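Local coordinates for sugar ABC transporter, sugar-binding protein (Streptococcus pneumoniae, PDB 2I58) that probably captures raffinose-type oligosaccharides and passes them to a sugar ABC transporter, here holding linked galactose, glucose and fructose units, at residues A161-G166 and T241-W246; L274-G279 and R344-L349. All coordinates share one frame; numbering follows the deposited sequence.

Contact 1: residues A161-G166 and T241-W246. With FRU (beta-D-fructofuranose), chain C; GLC (alpha-D-glucopyranose), chain B; GLA (alpha-D-galactopyranose), chain D.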
loop_
_atom_site.group_PDB
_atom_site.type_symbol
_atom_site.label_atom_id
_atom_site.label_comp_id
_atom_site.label_asym_id
_atom_site.label_seq_id
_atom_site.Cartn_x
_atom_site.Cartn_y
_atom_site.Cartn_z
ATOM N N ALA A 161 3.736 -8.109 -9.819
ATOM C CA ALA A 161 4.201 -8.775 -8.607
ATOM C C ALA A 161 3.930 -7.944 -7.358
ATOM O O ALA A 161 3.609 -8.490 -6.304
ATOM C CB ALA A 161 5.696 -9.121 -8.709
ATOM N N TRP A 162 4.045 -6.628 -7.450
ATOM C CA TRP A 162 3.822 -5.811 -6.251
ATOM C C TRP A 162 2.445 -6.073 -5.545
ATOM O O TRP A 162 2.338 -5.979 -4.318
ATOM C CB TRP A 162 4.009 -4.342 -6.572
ATOM C CG TRP A 162 3.131 -3.911 -7.623
ATOM C CD1 TRP A 162 3.338 -4.033 -8.958
ATOM C CD2 TRP A 162 1.858 -3.292 -7.465
ATOM N NE1 TRP A 162 2.282 -3.502 -9.656
ATOM C CE2 TRP A 162 1.355 -3.038 -8.758
ATOM C CE3 TRP A 162 1.096 -2.907 -6.354
ATOM C CZ2 TRP A 162 0.109 -2.437 -8.976
ATOM C CZ3 TRP A 162 -0.167 -2.292 -6.572
ATOM C CH2 TRP A 162 -0.637 -2.076 -7.877
ATOM N N THR A 163 1.396 -6.436 -6.282
ATOM C CA THR A 163 0.117 -6.564 -5.636
ATOM C C THR A 163 0.205 -7.509 -4.468
ATOM O O THR A 163 -0.700 -7.474 -3.630
ATOM C CB THR A 163 -1.028 -7.035 -6.567
ATOM O OG1 THR A 163 -0.673 -8.251 -7.204
ATOM C CG2 THR A 163 -1.337 -6.007 -7.651
ATOM N N LEU A 164 1.258 -8.345 -4.398
ATOM C CA LEU A 164 1.370 -9.349 -3.335
ATOM C C LEU A 164 2.440 -9.054 -2.274
ATOM O O LEU A 164 2.673 -9.856 -1.322
ATOM C CB LEU A 164 1.585 -10.719 -3.935
ATOM C CG LEU A 164 0.376 -11.446 -4.532
ATOM C CD1 LEU A 164 0.793 -12.822 -4.888
ATOM C CD2 LEU A 164 -0.836 -11.521 -3.565
ATOM N N ASN A 165 3.089 -7.901 -2.420
ATOM C CA ASN A 165 4.074 -7.444 -1.432
ATOM C C ASN A 165 3.512 -7.454 -0.005
ATOM O O ASN A 165 4.097 -8.021 0.937
ATOM C CB ASN A 165 4.549 -6.028 -1.763
ATOM C CG ASN A 165 5.700 -5.594 -0.897
ATOM O OD1 ASN A 165 6.593 -6.397 -0.582
ATOM N ND2 ASN A 165 5.694 -4.320 -0.488
ATOM N N GLY A 166 2.367 -6.817 0.152
ATOM C CA GLY A 166 1.777 -6.727 1.481
ATOM C C GLY A 166 1.375 -8.073 2.009
ATOM O O GLY A 166 1.399 -8.294 3.210
ATOM N N THR A 241 -9.847 -10.819 -3.690
ATOM C CA THR A 241 -8.551 -10.473 -4.227
ATOM C C THR A 241 -7.705 -9.761 -3.171
ATOM O O THR A 241 -8.192 -8.829 -2.554
ATOM C CB THR A 241 -8.698 -9.678 -5.582
ATOM O OG1 THR A 241 -7.402 -9.440 -6.174
ATOM C CG2 THR A 241 -9.430 -8.382 -5.379
ATOM N N PRO A 242 -6.433 -10.221 -2.941
ATOM C CA PRO A 242 -5.527 -9.696 -1.923
ATOM C C PRO A 242 -4.844 -8.495 -2.527
ATOM O O PRO A 242 -4.326 -8.586 -3.619
ATOM C CB PRO A 242 -4.518 -10.819 -1.751
ATOM C CG PRO A 242 -4.343 -11.322 -3.059
ATOM C CD PRO A 242 -5.723 -11.256 -3.707
ATOM N N ASN A 243 -4.948 -7.368 -1.834
ATOM C CA ASN A 243 -4.591 -6.078 -2.365
ATOM C C ASN A 243 -4.780 -5.085 -1.270
ATOM O O ASN A 243 -5.053 -5.485 -0.168
ATOM C CB ASN A 243 -5.395 -5.689 -3.618
ATOM C CG ASN A 243 -4.484 -5.070 -4.689
ATOM O OD1 ASN A 243 -3.631 -4.201 -4.379
ATOM N ND2 ASN A 243 -4.595 -5.565 -5.927
ATOM N N GLY A 244 -4.620 -3.802 -1.575
ATOM C CA GLY A 244 -4.594 -2.740 -0.572
ATOM C C GLY A 244 -5.629 -1.676 -0.801
ATOM O O GLY A 244 -6.205 -1.535 -1.879
ATOM N N SER A 245 -5.818 -0.868 0.212
ATOM C CA SER A 245 -6.939 0.038 0.226
ATOM C C SER A 245 -7.053 0.907 -1.000
ATOM O O SER A 245 -8.062 1.560 -1.201
ATOM C CB SER A 245 -6.794 0.974 1.419
ATOM O OG SER A 245 -5.681 1.849 1.238
ATOM N N TRP A 246 -5.987 0.979 -1.759
ATOM C CA TRP A 246 -5.877 1.923 -2.885
ATOM C C TRP A 246 -6.792 1.457 -4.035
ATOM O O TRP A 246 -7.359 2.285 -4.716
ATOM C CB TRP A 246 -4.382 2.106 -3.346
ATOM C CG TRP A 246 -3.671 0.797 -3.536
ATOM C CD1 TRP A 246 -3.889 -0.075 -4.533
ATOM C CD2 TRP A 246 -2.716 0.180 -2.672
ATOM N NE1 TRP A 246 -3.132 -1.195 -4.367
ATOM C CE2 TRP A 246 -2.378 -1.044 -3.237
ATOM C CE3 TRP A 246 -2.120 0.542 -1.476
ATOM C CZ2 TRP A 246 -1.467 -1.914 -2.646
ATOM C CZ3 TRP A 246 -1.191 -0.313 -0.902
ATOM C CH2 TRP A 246 -0.893 -1.525 -1.475
HETATM C C1 FRU C . 1.724 1.106 -8.384
HETATM C C2 FRU C . 2.505 1.824 -7.307
HETATM C C3 FRU C . 3.298 2.869 -8.071
HETATM C C4 FRU C . 4.551 3.035 -7.238
HETATM C C5 FRU C . 4.827 1.640 -6.739
HETATM C C6 FRU C . 5.432 1.761 -5.349
HETATM O O1 FRU C . 2.699 0.160 -8.860
HETATM O O3 FRU C . 2.576 4.092 -8.136
HETATM O O4 FRU C . 5.656 3.526 -8.001
HETATM O O5 FRU C . 3.568 0.961 -6.745
HETATM O O6 FRU C . 6.214 0.588 -4.953
HETATM C C1 GLC B . 0.664 1.446 -5.460
HETATM C C2 GLC B . -0.714 2.011 -5.703
HETATM C C3 GLC B . -0.788 3.393 -5.171
HETATM C C4 GLC B . -0.329 3.425 -3.719
HETATM C C5 GLC B . 1.030 2.738 -3.545
HETATM C C6 GLC B . 1.519 2.646 -2.075
HETATM O O1 GLC B . 1.553 2.121 -6.375
HETATM O O2 GLC B . -0.870 2.117 -7.081
HETATM O O3 GLC B . -2.127 3.747 -5.357
HETATM O O4 GLC B . -0.165 4.787 -3.360
HETATM O O5 GLC B . 1.010 1.445 -4.071
HETATM O O6 GLC B . 2.715 2.003 -2.123
HETATM C C1 GLA D . 3.168 1.109 -1.073
HETATM C C2 GLA D . 4.611 1.476 -0.716
HETATM C C3 GLA D . 5.543 1.003 -1.820
HETATM C C4 GLA D . 5.289 -0.446 -2.120
HETATM C C5 GLA D . 3.836 -0.693 -2.469
HETATM C C6 GLA D . 3.627 -2.192 -2.530
HETATM O O2 GLA D . 4.659 2.913 -0.489
HETATM O O3 GLA D . 6.874 1.127 -1.369
HETATM O O4 GLA D . 5.626 -1.206 -0.930
HETATM O O5 GLA D . 2.976 -0.271 -1.440
HETATM O O6 GLA D . 2.232 -2.460 -2.358
#
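Trp162 and Trp246 are two aromatic walls of the sugar-binding cleft in this bacterial solute-binding protein fold. Trp162 comes from the 3-10 turn leading into helix 165-176, and Trp246 lies just beyond edge strand 240-244. Their side chains run past each other in opposite directions with ring planes at 45°, an oblique pairing. NE1 of Trp246 reaches the edge of the Trp162 ring, 3.9 Å from CZ3. Flat, weakly polar indoles suit these places because they offer broad faces to the sugar's C-H groups and hydroxymethyl arms. Fructose O1 lies over the centre of the Trp162 ring, 3.5 Å from CE2, while the methyl CG2 of Thr163 backs the opposite face. The hydroxyl OG1 of Thr163 is turned to the carbonyl of Asp160, which leaves its methyl for the apolar side. Trp246 is sandwiched in a similar way: glucose C2 lies over one face and CA of Gly244 over the other, where the missing side chain lets the backbone lie close against the indole. With chi1 at 49°, CG of Trp246 sits between its backbone N and carbonyl carbon, folding the ring back over Gly244. Asn243 suits the strand end because its amide faces two ways. OD1 accepts the backbone N of Gly244 at 3.0 Å and, weakly, NE1 of Trp246 (3.0 Å, 127°), which probably helps to set the turn of the indole, while ND2 packs 3.7 Å from Thr163 CG2. Beyond the cleft, Leu164 CD2 meets the ring of Pro242 at CG, both side chains also packing on Tyr116 of the neighbouring strand 116-121. Tyr226 of helix 226-235 touches both tryptophans. On the galactose side, Asn165 holds ND2 3.1 Å from the sugar's O4.

Contact 2: residues L274-G279 and R344-L349. With GLA (alpha-D-galactopyranose), chain D.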
loop_
_atom_site.group_PDB
_atom_site.type_symbol
_atom_site.label_atom_id
_atom_site.label_comp_id
_atom_site.label_asym_id
_atom_site.label_seq_id
_atom_site.Cartn_x
_atom_site.Cartn_y
_atom_site.Cartn_z
ATOM N N LEU A 274 -3.231 -9.053 11.261
ATOM C CA LEU A 274 -2.547 -7.772 11.034
ATOM C C LEU A 274 -2.821 -7.151 9.673
ATOM O O LEU A 274 -3.210 -7.816 8.737
ATOM C CB LEU A 274 -1.050 -7.930 11.156
ATOM C CG LEU A 274 -0.633 -8.517 12.501
ATOM C CD1 LEU A 274 0.824 -9.095 12.418
ATOM C CD2 LEU A 274 -0.760 -7.454 13.583
ATOM N N THR A 275 -2.637 -5.847 9.610
ATOM C CA THR A 275 -2.452 -5.177 8.366
ATOM C C THR A 275 -1.157 -4.370 8.362
ATOM O O THR A 275 -0.495 -4.145 9.379
ATOM C CB THR A 275 -3.632 -4.294 8.015
ATOM O OG1 THR A 275 -3.417 -3.633 6.730
ATOM C CG2 THR A 275 -3.807 -3.304 9.104
ATOM N N VAL A 276 -0.779 -3.967 7.164
ATOM C CA VAL A 276 0.480 -3.292 6.932
ATOM C C VAL A 276 0.196 -2.159 5.966
ATOM O O VAL A 276 -0.714 -2.268 5.143
ATOM C CB VAL A 276 1.502 -4.249 6.315
ATOM C CG1 VAL A 276 1.220 -4.462 4.842
ATOM C CG2 VAL A 276 2.952 -3.746 6.533
ATOM N N GLY A 277 0.991 -1.092 6.097
ATOM C CA GLY A 277 0.853 0.117 5.317
ATOM C C GLY A 277 1.525 1.308 5.945
ATOM O O GLY A 277 2.082 1.220 7.005
ATOM N N ALA A 278 1.391 2.437 5.276
ATOM C CA ALA A 278 2.178 3.667 5.509
ATOM C C ALA A 278 1.433 4.871 4.838
ATOM O O ALA A 278 0.380 4.692 4.217
ATOM C CB ALA A 278 3.598 3.503 4.912
ATOM N N GLY A 279 1.969 6.079 4.933
ATOM C CA GLY A 279 1.377 7.229 4.252
ATOM C C GLY A 279 1.128 6.901 2.794
ATOM O O GLY A 279 1.973 6.254 2.142
ATOM N N ARG A 344 -1.444 -2.495 15.492
ATOM C CA ARG A 344 -1.726 -3.604 14.600
ATOM C C ARG A 344 -1.687 -3.173 13.188
ATOM O O ARG A 344 -2.131 -3.926 12.368
ATOM C CB ARG A 344 -3.102 -4.197 14.874
ATOM C CG ARG A 344 -3.076 -5.168 16.034
ATOM C CD ARG A 344 -4.430 -5.330 16.719
ATOM N NE ARG A 344 -5.209 -6.402 16.103
ATOM C CZ ARG A 344 -6.115 -7.141 16.738
ATOM N NH1 ARG A 344 -6.367 -6.910 18.031
ATOM N NH2 ARG A 344 -6.772 -8.109 16.075
ATOM N N HIS A 345 -1.158 -1.974 12.906
ATOM C CA HIS A 345 -0.998 -1.457 11.511
ATOM C C HIS A 345 0.496 -1.257 11.172
ATOM O O HIS A 345 0.977 -0.137 10.997
ATOM C CB HIS A 345 -1.855 -0.161 11.316
ATOM C CG HIS A 345 -1.836 0.430 9.920
ATOM N ND1 HIS A 345 -2.478 1.610 9.607
ATOM C CD2 HIS A 345 -1.234 0.031 8.778
ATOM C CE1 HIS A 345 -2.287 1.904 8.333
ATOM N NE2 HIS A 345 -1.537 0.959 7.806
ATOM N N LEU A 346 1.231 -2.361 11.058
ATOM C CA LEU A 346 2.719 -2.282 10.856
ATOM C C LEU A 346 3.089 -1.388 9.690
ATOM O O LEU A 346 2.389 -1.364 8.652
ATOM C CB LEU A 346 3.384 -3.626 10.539
ATOM C CG LEU A 346 2.742 -4.931 10.942
ATOM C CD1 LEU A 346 3.525 -6.082 10.330
ATOM C CD2 LEU A 346 2.653 -5.011 12.502
ATOM N N VAL A 347 4.216 -0.698 9.845
ATOM C CA VAL A 347 4.788 0.038 8.732
ATOM C C VAL A 347 5.451 -0.968 7.854
ATOM O O VAL A 347 5.929 -1.958 8.336
ATOM C CB VAL A 347 5.769 1.077 9.175
ATOM C CG1 VAL A 347 6.493 1.634 7.997
ATOM C CG2 VAL A 347 5.021 2.179 9.943
ATOM N N TRP A 348 5.410 -0.722 6.556
ATOM C CA TRP A 348 5.970 -1.641 5.545
ATOM C C TRP A 348 7.320 -2.103 5.956
ATOM O O TRP A 348 8.105 -1.308 6.394
ATOM C CB TRP A 348 6.145 -0.922 4.197
ATOM C CG TRP A 348 4.885 -0.574 3.505
ATOM C CD1 TRP A 348 4.304 0.667 3.386
ATOM C CD2 TRP A 348 4.053 -1.476 2.815
ATOM N NE1 TRP A 348 3.148 0.578 2.621
ATOM C CE2 TRP A 348 2.968 -0.742 2.286
ATOM C CE3 TRP A 348 4.103 -2.837 2.599
ATOM C CZ2 TRP A 348 1.952 -1.342 1.576
ATOM C CZ3 TRP A 348 3.067 -3.429 1.889
ATOM C CH2 TRP A 348 2.025 -2.683 1.380
ATOM N N LEU A 349 7.604 -3.376 5.798
ATOM C CA LEU A 349 8.886 -3.874 6.281
ATOM C C LEU A 349 10.063 -3.192 5.540
ATOM O O LEU A 349 11.147 -3.090 6.129
ATOM C CB LEU A 349 9.029 -5.409 6.172
ATOM C CG LEU A 349 7.902 -6.239 6.775
ATOM C CD1 LEU A 349 8.079 -7.722 6.619
ATOM C CD2 LEU A 349 7.837 -5.875 8.207
HETATM C C1 GLA D . 3.168 1.109 -1.073
HETATM C C2 GLA D . 4.611 1.476 -0.716
HETATM C C3 GLA D . 5.543 1.003 -1.820
HETATM C C4 GLA D . 5.289 -0.446 -2.120
HETATM C C5 GLA D . 3.836 -0.693 -2.469
HETATM C C6 GLA D . 3.627 -2.192 -2.530
HETATM O O2 GLA D . 4.659 2.913 -0.489
HETATM O O3 GLA D . 6.874 1.127 -1.369
HETATM O O4 GLA D . 5.626 -1.206 -0.930
HETATM O O5 GLA D . 2.976 -0.271 -1.440
HETATM O O6 GLA D . 2.232 -2.460 -2.358
#
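Thr275 and Val276 pair with His345 and Leu346 as a two-stranded parallel sheet beside the sugar cleft, the first strand, 275-276, lying just before the chain enters strand 282-285. Backbone hydrogen bonds set the register. Thr275 is weakly bonded to both neighbours of His345, its N to Arg344 O and its O to Leu346 N. The firmer bond runs from Gly277 N to Leu346 O (2.9 Å, 152°), the donor almost in line with the carbonyl. CA-H...O contacts supplement it, Val347 CA lying 3.4 Å from Gly277 O. Apolar contacts lie on one face of the pair, which helix 165-176 covers: Val276 CG2 packs 4.0 Å from Leu346 CB and Leu274 CD2 meets Leu346 CD2. On the other face Thr275 OG1 bonds to Tyr116 N, and the His345 ring turns its edge to Gly277, whose lack of a side chain leaves room for it; NE2, 3.6 Å from Gly277 CA, bonds weakly to Asn114 O. Trp348 supplies the CH-pi contacts. One face of its indole receives Gly277 CA, 3.9 Å from the five-membered ring's centroid, and, over the six-membered ring, Val276 CG1, brought there by its place between backbone N and carbonyl carbon (chi1 77°). Small Ala278 sets CB near the ring edge at CD1. Galactose covers the opposite face, its ring oxygen O5 3.4 Å from Trp348 CZ2.

From the N terminus, 161-166 is met first, and contact 1 closes an excursion of 74 residues, about half of them helical, when 241-246 returns to it. The two contacts are in series, neither nested nor crossing: contact 2 opens at 274-279 and closes after another 64 residues. Contact 1 joins the start of helix 165-176 to the edge of the three-stranded antiparallel sheet; contact 2 pairs two short strands next to the passage into the five-stranded sheet. They meet around galactose, which both touch. There Gly166, at the start of helix 165-176, packs CA 3.6 Å from Trp348 CZ3, and Trp246 CZ3 lies 4.1 Å from Trp348 CZ2, linking the aromatic surfaces of the cleft.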